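Local coordinates for protein ribulose-bisphosphate carboxylase (Alicyclobacillus acidocaldarius subsp. acidocaldarius, PDB 4NAS) that belongs to the ribulose-bisphosphate carboxylase large-chain family, pairing an N-terminal domain with a TIM-barrel catalytic domain, at residues 187-192 with 216-221. Numbering follows the deposited sequence.
With FMT (formic acid), chain F.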
# COMPACT_ATOMS: atom_id res chain seq x y z
N ALA B 187 -16.16 -7.47 -22.56
CA ALA B 187 -16.41 -6.06 -22.81
C ALA B 187 -15.29 -5.22 -22.21
O ALA B 187 -15.13 -5.18 -20.99
CB ALA B 187 -17.75 -5.64 -22.24
N THR B 188 -14.53 -4.56 -23.07
CA THR B 188 -13.48 -3.66 -22.64
C THR B 188 -14.07 -2.42 -21.98
O THR B 188 -15.21 -2.04 -22.29
CB THR B 188 -12.63 -3.21 -23.82
OG1 THR B 188 -13.43 -2.41 -24.70
CG2 THR B 188 -12.12 -4.41 -24.57
N PRO B 189 -13.32 -1.79 -21.07
CA PRO B 189 -13.77 -0.55 -20.46
C PRO B 189 -14.18 0.52 -21.50
O PRO B 189 -15.17 1.23 -21.29
CB PRO B 189 -12.55 -0.12 -19.64
CG PRO B 189 -12.02 -1.44 -19.14
CD PRO B 189 -12.16 -2.37 -20.36
N GLU B 190 -13.44 0.63 -22.59
CA GLU B 190 -13.76 1.65 -23.58
C GLU B 190 -15.08 1.32 -24.29
O GLU B 190 -15.88 2.22 -24.58
CB GLU B 190 -12.61 1.91 -24.58
CG GLU B 190 -11.51 0.87 -24.67
CD GLU B 190 -10.57 0.82 -23.44
OE1 GLU B 190 -9.85 1.80 -23.14
OE2 GLU B 190 -10.56 -0.23 -22.79
N ASP B 191 -15.33 0.03 -24.55
CA ASP B 191 -16.58 -0.39 -25.17
C ASP B 191 -17.78 -0.22 -24.22
O ASP B 191 -18.90 0.06 -24.66
CB ASP B 191 -16.50 -1.84 -25.67
CG ASP B 191 -15.69 -1.98 -26.95
OD1 ASP B 191 -15.41 -0.95 -27.61
OD2 ASP B 191 -15.33 -3.12 -27.30
N ARG B 192 -17.54 -0.41 -22.93
CA ARG B 192 -18.58 -0.17 -21.93
C ARG B 192 -18.96 1.29 -21.84
O ARG B 192 -20.14 1.63 -21.76
CB ARG B 192 -18.17 -0.71 -20.54
CG ARG B 192 -17.89 -2.20 -20.55
CD ARG B 192 -17.98 -2.81 -19.16
NE ARG B 192 -17.09 -2.16 -18.21
CZ ARG B 192 -15.82 -2.51 -17.99
NH1 ARG B 192 -15.27 -3.49 -18.70
NH2 ARG B 192 -15.10 -1.87 -17.07
N ASN B 216 -14.43 1.18 -13.98
CA ASN B 216 -13.22 0.76 -13.30
C ASN B 216 -11.95 1.09 -14.11
O ASN B 216 -11.83 0.68 -15.27
CB ASN B 216 -13.32 -0.74 -12.99
CG ASN B 216 -12.48 -1.15 -11.77
OD1 ASN B 216 -11.97 -0.31 -11.03
ND2 ASN B 216 -12.35 -2.46 -11.56
N LEU B 217 -11.01 1.83 -13.52
CA LEU B 217 -9.74 2.18 -14.18
C LEU B 217 -8.71 1.10 -13.91
O LEU B 217 -8.35 0.87 -12.77
CB LEU B 217 -9.21 3.52 -13.67
CG LEU B 217 -7.92 4.03 -14.32
CD1 LEU B 217 -8.03 4.12 -15.86
CD2 LEU B 217 -7.61 5.38 -13.73
N THR B 218 -8.29 0.39 -14.95
CA THR B 218 -7.51 -0.83 -14.75
C THR B 218 -6.41 -1.00 -15.79
O THR B 218 -6.40 -0.31 -16.81
CB THR B 218 -8.41 -2.07 -14.86
OG1 THR B 218 -8.90 -2.19 -16.20
CG2 THR B 218 -9.58 -1.98 -13.92
N GLY B 219 -5.54 -1.97 -15.54
CA GLY B 219 -4.39 -2.23 -16.39
C GLY B 219 -3.09 -1.76 -15.75
O GLY B 219 -3.08 -1.28 -14.62
N PRO B 220 -1.98 -1.90 -16.48
CA PRO B 220 -0.62 -1.58 -16.04
C PRO B 220 -0.44 -0.09 -15.76
O PRO B 220 -1.02 0.74 -16.46
CB PRO B 220 0.23 -1.95 -17.27
CG PRO B 220 -0.63 -2.86 -18.07
CD PRO B 220 -2.02 -2.41 -17.85
N VAL B 221 0.38 0.23 -14.76
CA VAL B 221 0.58 1.62 -14.36
C VAL B 221 1.01 2.53 -15.53
O VAL B 221 0.45 3.61 -15.71
CB VAL B 221 1.53 1.75 -13.15
CG1 VAL B 221 2.11 3.15 -13.04
CG2 VAL B 221 0.79 1.38 -11.84
C FMT F . 1.66 -3.33 -14.07
O1 FMT F . 2.05 -4.33 -13.45
O2 FMT F . 2.13 -2.17 -14.02
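P189, in the first turn of helix 189-207, points CG of its ring at the carbonyl of N216, at the end of strand 214-216, and at the side chain of T218 in the loop beyond. This CG lies 4.4 Å from N216 O and equally far from T218 OG1, a loose van der Waals approach. Together with R192 it makes up the share of helix 189-207 in a small, buried interface of 93 Å², which no hydrogen bond crosses.

The polar part is indirect. R192 turns the edge of its guanidinium toward the strand end, NH2 standing 4.4 Å from N216 N, and D177 joins the two: it forms a salt bridge with R192 NH2 and accepts a hydrogen bond from N216 N through the same OD2. Y213 takes the NE. On its own segment the flat group lies with one face over P189 CA, 3.6 Å out of the plane and toward the rim, while NH1 makes a weak in-plane bond to A187 O (2.8 Å, 128°). The carboxamide of N216 is directed elsewhere, with ND2 bonded to F181 O; this side chain lies about 9 Å from a bound calcium ion.

A capping bond closes the N-terminus of helix 189-207. T188 is the N-cap, its OG1 accepting from D191 N at 3.1 Å; chi1 of 66° sets OG1 between the backbone N and the carbonyl carbon, where it meets that N-H. E190 reaches helix 221-233 through salt bridges to R227 and R230. At the far end of 216-221, V221 N donates to O2 of a formic acid molecule, probably from the crystallisation liquor.

The contact thus joins the N-terminus of one helix to the loop leading from strand 214-216 into helix 221-233, a beta-to-alpha connection of the TIM-barrel catalytic domain.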